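Long-range contacts in phosphohistidine phosphatase SixA (Escherichia coli, PDB 1UJC), which removes the phosphoryl group from the phosphohistidine of the HPt domain of the sensor ArcB in a multistep His-Asp phosphorelay: residues V48-F53 with A73-E78; A94-G99 with V136-S141. One frame throughout, in Å; residues are numbered along the deposited sequence.

In the fold
From the N terminus the chain lays down strand 2-7, packs helix 25-40 and reaches strand 47-50, where contact 1 opens. It then runs through helix 54-66 and returns as strand 74-75, which pairs with 47-50 and closes the first loop as a beta-alpha-beta unit at one edge of the mixed sheet. Contact 2 opens only afterwards, at the C-terminal end of helix 85-98. Strand 102-107 and helix 111-119 follow, and the end of strand 133-138 with the turn after it closes the loop. The two loops are thus in series, neither nesting nor crossing. Contact 1 joins neighbouring parallel strands, while contact 2 ties a helix end to the end of an antiparallel strand and its turn; their centres lie about 18 Å apart.

Contact 1: residues V48-F53 with A73-E78; sequences VLVSPF and AEVLPE
Val50 is gripped through both its backbone polar groups: its N donates to Glu74 O at 2.9 Å, and its O accepts from Leu76 N. A third bond, from Glu74 N to Val48 O, is nearly straight (172° at the hydrogen). Leu49 CA and Val75 CA each direct a C-H at a carbonyl oxygen, Leu49 CA lying 3.3 Å from Glu74 O. This is the parallel pairing of a beta-alpha-beta unit, in which helix 54-66 links strand 47-50 to the edge strand 74-75.

Apolar contacts line both faces. On one, Leu49 CD2 meets Leu76 CD1 at 3.8 Å, and Tyr91 of helix 85-98 touches both leucines. On the other, beta-branched Val50 and Val75, suited to extended backbone, lie side by side, CG1 of the first 4.0 Å from CG2 of the second. Pro52 offers Val75 an apolar ring, its CG 3.6 Å from Val75 CG1.

Glu74 brings two oxygens to the edge: OE2 meets Arg47 in a salt bridge and a water held by Val48 N, while OE1 bonds Tyr91 OH and lies 3.4 Å from Leu49 CD2. The short Ser51 hydroxyl accepts from Phe53 N, an ST turn, and also reaches His108 of the tungstate pocket.

Contact 2: residues A94-G99 with V136-S141; sequences ALTNEG and VTLDES
Two side-chain amides of helix 85-98 converge on one backbone oxygen: Asn97 ND2 donates to Glu140 O at 3.1 Å, and Gln93 NE2, one turn earlier, bonds the same atom. Asn97 ND2 comes in the carbonyl plane, on a lone pair, with 129° at the oxygen, which itself lies somewhat out of the Asn97 amide plane (19°). The first torsion sets Asn97 CG beside its backbone N (chi1 -79°), from where the amide extends to the turn, and OD1 rests 3.5 Å from Glu140 CB. A primary amide suits the place because ND2 has two hydrogens and two partners, Glu140 O and Gln93 O.

Thr96 uses its two branches differently. Its methyl CG2 lies against the Asp139-Glu140 peptide, 3.5 Å from Glu140 N, and OG1 sits 3.6 Å from Leu138 CD2 while bonding Leu92 O within the helix. An alanine here would probably open a gap beside Leu138 and that peptide and leave Leu92 O without its hydroxyl partner.

Within the turn Asp139 OD2 accepts from Ser141 N, which lies above the carboxylate plane, an Asx turn; it also bonds Asn143 N. With ND2 engaged by both Glu140 O and Gln93 O, the Asn97 amide is probably fixed in its flip.

Contact 1: residues V48-F53 with A73-E78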
loop_
_atom_site.group_PDB
_atom_site.type_symbol
_atom_site.label_atom_id
_atom_site.label_comp_id
_atom_site.label_asym_id
_atom_site.label_seq_id
_atom_site.Cartn_x
_atom_site.Cartn_y
_atom_site.Cartn_z
ATOM N N VAL A 48 -8.210 -5.030 1.777
ATOM C CA VAL A 48 -6.815 -4.807 2.122
ATOM C C VAL A 48 -5.920 -5.960 1.676
ATOM O O VAL A 48 -6.199 -7.126 1.961
ATOM C CB VAL A 48 -6.660 -4.609 3.639
ATOM C CG1 VAL A 48 -5.196 -4.438 3.998
ATOM C CG2 VAL A 48 -7.469 -3.405 4.078
ATOM N N LEU A 49 -4.844 -5.616 0.973
ATOM C CA LEU A 49 -3.876 -6.589 0.482
ATOM C C LEU A 49 -2.547 -6.205 1.122
ATOM O O LEU A 49 -2.130 -5.050 1.042
ATOM C CB LEU A 49 -3.771 -6.508 -1.044
ATOM C CG LEU A 49 -5.097 -6.561 -1.809
ATOM C CD1 LEU A 49 -4.838 -6.422 -3.306
ATOM C CD2 LEU A 49 -5.808 -7.873 -1.513
ATOM N N VAL A 50 -1.885 -7.162 1.758
ATOM C CA VAL A 50 -0.625 -6.868 2.431
ATOM C C VAL A 50 0.471 -7.904 2.201
ATOM O O VAL A 50 0.194 -9.082 1.986
ATOM C CB VAL A 50 -0.859 -6.727 3.959
ATOM C CG1 VAL A 50 -1.368 -8.047 4.529
ATOM C CG2 VAL A 50 0.424 -6.287 4.657
ATOM N N SER A 51 1.717 -7.443 2.241
ATOM C CA SER A 51 2.873 -8.309 2.081
ATOM C C SER A 51 2.982 -9.198 3.317
ATOM O O SER A 51 2.581 -8.802 4.407
ATOM C CB SER A 51 4.144 -7.470 1.955
ATOM O OG SER A 51 5.290 -8.255 2.220
ATOM N N PRO A 52 3.522 -10.415 3.154
ATOM C CA PRO A 52 3.696 -11.381 4.247
ATOM C C PRO A 52 4.781 -10.963 5.242
ATOM O O PRO A 52 4.873 -11.516 6.334
ATOM C CB PRO A 52 4.082 -12.669 3.516
ATOM C CG PRO A 52 3.487 -12.492 2.154
ATOM C CD PRO A 52 3.802 -11.049 1.857
ATOM N N PHE A 53 5.607 -9.993 4.854
ATOM C CA PHE A 53 6.687 -9.531 5.722
ATOM C C PHE A 53 6.193 -8.708 6.906
ATOM O O PHE A 53 5.328 -7.838 6.764
ATOM C CB PHE A 53 7.711 -8.727 4.915
ATOM C CG PHE A 53 8.540 -9.563 3.971
ATOM C CD1 PHE A 53 8.335 -10.940 3.866
ATOM C CD2 PHE A 53 9.519 -8.974 3.180
ATOM C CE1 PHE A 53 9.093 -11.712 2.984
ATOM C CE2 PHE A 53 10.280 -9.738 2.299
ATOM C CZ PHE A 53 10.068 -11.105 2.198
ATOM N N ALA A 73 -7.927 -9.338 6.035
ATOM C CA ALA A 73 -6.926 -8.782 5.146
ATOM C C ALA A 73 -6.408 -9.972 4.363
ATOM O O ALA A 73 -6.425 -11.097 4.854
ATOM C CB ALA A 73 -5.806 -8.142 5.944
ATOM N N GLU A 74 -5.965 -9.728 3.140
ATOM C CA GLU A 74 -5.455 -10.793 2.303
ATOM C C GLU A 74 -3.947 -10.655 2.206
ATOM O O GLU A 74 -3.437 -9.667 1.678
ATOM C CB GLU A 74 -6.106 -10.707 0.922
ATOM C CG GLU A 74 -7.604 -10.924 0.985
ATOM C CD GLU A 74 -8.385 -9.989 0.083
ATOM O OE1 GLU A 74 -8.289 -10.123 -1.158
ATOM O OE2 GLU A 74 -9.098 -9.116 0.627
ATOM N N VAL A 75 -3.246 -11.645 2.746
ATOM C CA VAL A 75 -1.793 -11.664 2.730
ATOM C C VAL A 75 -1.379 -12.264 1.397
ATOM O O VAL A 75 -1.629 -13.444 1.140
ATOM C CB VAL A 75 -1.239 -12.521 3.886
ATOM C CG1 VAL A 75 0.285 -12.510 3.861
ATOM C CG2 VAL A 75 -1.748 -11.976 5.219
ATOM N N LEU A 76 -0.759 -11.442 0.555
ATOM C CA LEU A 76 -0.335 -11.861 -0.776
ATOM C C LEU A 76 1.169 -12.051 -0.894
ATOM O O LEU A 76 1.939 -11.137 -0.609
ATOM C CB LEU A 76 -0.786 -10.825 -1.821
ATOM C CG LEU A 76 -2.250 -10.765 -2.267
ATOM C CD1 LEU A 76 -3.159 -10.549 -1.077
ATOM C CD2 LEU A 76 -2.418 -9.628 -3.283
ATOM N N PRO A 77 1.608 -13.245 -1.325
ATOM C CA PRO A 77 3.041 -13.514 -1.472
ATOM C C PRO A 77 3.689 -12.644 -2.548
ATOM O O PRO A 77 4.888 -12.382 -2.497
ATOM C CB PRO A 77 3.084 -14.993 -1.846
ATOM C CG PRO A 77 1.855 -15.552 -1.179
ATOM C CD PRO A 77 0.825 -14.483 -1.491
ATOM N N GLU A 78 2.898 -12.199 -3.520
ATOM C CA GLU A 78 3.440 -11.380 -4.601
ATOM C C GLU A 78 3.622 -9.914 -4.226
ATOM O O GLU A 78 3.968 -9.102 -5.077
ATOM C CB GLU A 78 2.560 -11.493 -5.849
ATOM C CG GLU A 78 2.480 -12.900 -6.412
ATOM C CD GLU A 78 3.842 -13.456 -6.807
ATOM O OE1 GLU A 78 3.916 -14.672 -7.093
ATOM O OE2 GLU A 78 4.833 -12.689 -6.837
HETATM O O HOH W 1 -9.572 -7.257 2.740
#

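Contact 2: residues A94-G99 with V136-S141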
loop_
_atom_site.group_PDB
_atom_site.type_symbol
_atom_site.label_atom_id
_atom_site.label_comp_id
_atom_site.label_asym_id
_atom_site.label_seq_id
_atom_site.Cartn_x
_atom_site.Cartn_y
_atom_site.Cartn_z
ATOM N N ALA A 94 -8.990 -8.196 -11.130
ATOM C CA ALA A 94 -10.016 -9.151 -10.733
ATOM C C ALA A 94 -10.982 -8.464 -9.773
ATOM O O ALA A 94 -12.185 -8.413 -10.021
ATOM C CB ALA A 94 -9.386 -10.355 -10.057
ATOM N N LEU A 95 -10.452 -7.927 -8.679
ATOM C CA LEU A 95 -11.291 -7.250 -7.700
ATOM C C LEU A 95 -12.094 -6.121 -8.345
ATOM O O LEU A 95 -13.249 -5.892 -7.984
ATOM C CB LEU A 95 -10.438 -6.699 -6.554
ATOM C CG LEU A 95 -9.650 -7.717 -5.719
ATOM C CD1 LEU A 95 -8.972 -7.004 -4.548
ATOM C CD2 LEU A 95 -10.581 -8.796 -5.210
ATOM N N THR A 96 -11.486 -5.419 -9.296
ATOM C CA THR A 96 -12.166 -4.323 -9.982
ATOM C C THR A 96 -13.417 -4.835 -10.684
ATOM O O THR A 96 -14.482 -4.229 -10.586
ATOM C CB THR A 96 -11.238 -3.640 -11.021
ATOM O OG1 THR A 96 -10.158 -2.989 -10.342
ATOM C CG2 THR A 96 -12.007 -2.603 -11.833
ATOM N N ASN A 97 -13.291 -5.958 -11.383
ATOM C CA ASN A 97 -14.418 -6.548 -12.095
ATOM C C ASN A 97 -15.411 -7.198 -11.136
ATOM O O ASN A 97 -16.558 -7.452 -11.496
ATOM C CB ASN A 97 -13.915 -7.577 -13.109
ATOM C CG ASN A 97 -13.379 -6.933 -14.369
ATOM O OD1 ASN A 97 -14.143 -6.520 -15.243
ATOM N ND2 ASN A 97 -12.060 -6.826 -14.462
ATOM N N GLU A 98 -14.958 -7.457 -9.915
ATOM C CA GLU A 98 -15.787 -8.067 -8.881
ATOM C C GLU A 98 -16.739 -7.022 -8.307
ATOM O O GLU A 98 -17.790 -7.354 -7.764
ATOM C CB GLU A 98 -14.891 -8.641 -7.767
ATOM C CG GLU A 98 -15.635 -9.204 -6.556
ATOM C CD GLU A 98 -14.703 -9.854 -5.538
ATOM O OE1 GLU A 98 -14.132 -10.920 -5.840
ATOM O OE2 GLU A 98 -14.536 -9.297 -4.433
ATOM N N GLY A 99 -16.365 -5.754 -8.437
ATOM C CA GLY A 99 -17.200 -4.688 -7.921
ATOM C C GLY A 99 -16.553 -3.931 -6.774
ATOM O O GLY A 99 -17.062 -2.904 -6.348
ATOM N N VAL A 136 -4.400 5.560 -7.093
ATOM C CA VAL A 136 -4.590 5.142 -8.470
ATOM C C VAL A 136 -6.033 4.739 -8.701
ATOM O O VAL A 136 -6.585 3.953 -7.941
ATOM C CB VAL A 136 -3.705 3.918 -8.805
ATOM C CG1 VAL A 136 -4.042 3.389 -10.190
ATOM C CG2 VAL A 136 -2.231 4.298 -8.716
ATOM N N THR A 137 -6.645 5.281 -9.743
ATOM C CA THR A 137 -8.011 4.905 -10.070
ATOM C C THR A 137 -7.879 3.871 -11.176
ATOM O O THR A 137 -7.365 4.172 -12.253
ATOM C CB THR A 137 -8.823 6.096 -10.581
ATOM O OG1 THR A 137 -8.972 7.052 -9.526
ATOM C CG2 THR A 137 -10.196 5.635 -11.053
ATOM N N LEU A 138 -8.324 2.651 -10.897
ATOM C CA LEU A 138 -8.223 1.560 -11.860
ATOM C C LEU A 138 -9.575 1.161 -12.435
ATOM O O LEU A 138 -10.554 0.999 -11.698
ATOM C CB LEU A 138 -7.579 0.346 -11.193
ATOM C CG LEU A 138 -7.228 -0.885 -12.034
ATOM C CD1 LEU A 138 -6.145 -0.547 -13.062
ATOM C CD2 LEU A 138 -6.739 -1.981 -11.102
ATOM N N ASP A 139 -9.631 0.998 -13.752
ATOM C CA ASP A 139 -10.873 0.592 -14.381
ATOM C C ASP A 139 -10.862 -0.910 -14.668
ATOM O O ASP A 139 -9.847 -1.590 -14.479
ATOM C CB ASP A 139 -11.150 1.416 -15.653
ATOM C CG ASP A 139 -10.298 1.009 -16.841
ATOM O OD1 ASP A 139 -10.251 1.803 -17.810
ATOM O OD2 ASP A 139 -9.695 -0.085 -16.827
ATOM N N GLU A 140 -12.002 -1.414 -15.113
ATOM C CA GLU A 140 -12.189 -2.832 -15.388
ATOM C C GLU A 140 -11.244 -3.464 -16.417
ATOM O O GLU A 140 -11.033 -4.678 -16.410
ATOM C CB GLU A 140 -13.643 -3.059 -15.794
ATOM C CG GLU A 140 -14.651 -2.303 -14.910
ATOM C CD GLU A 140 -14.682 -0.790 -15.170
ATOM O OE1 GLU A 140 -14.763 -0.396 -16.353
ATOM O OE2 GLU A 140 -14.640 0.005 -14.195
ATOM N N SER A 141 -10.666 -2.647 -17.290
ATOM C CA SER A 141 -9.752 -3.160 -18.303
ATOM C C SER A 141 -8.301 -3.070 -17.853
ATOM O O SER A 141 -7.383 -3.245 -18.651
ATOM C CB SER A 141 -9.950 -2.408 -19.620
ATOM O OG SER A 141 -11.240 -2.678 -20.146
#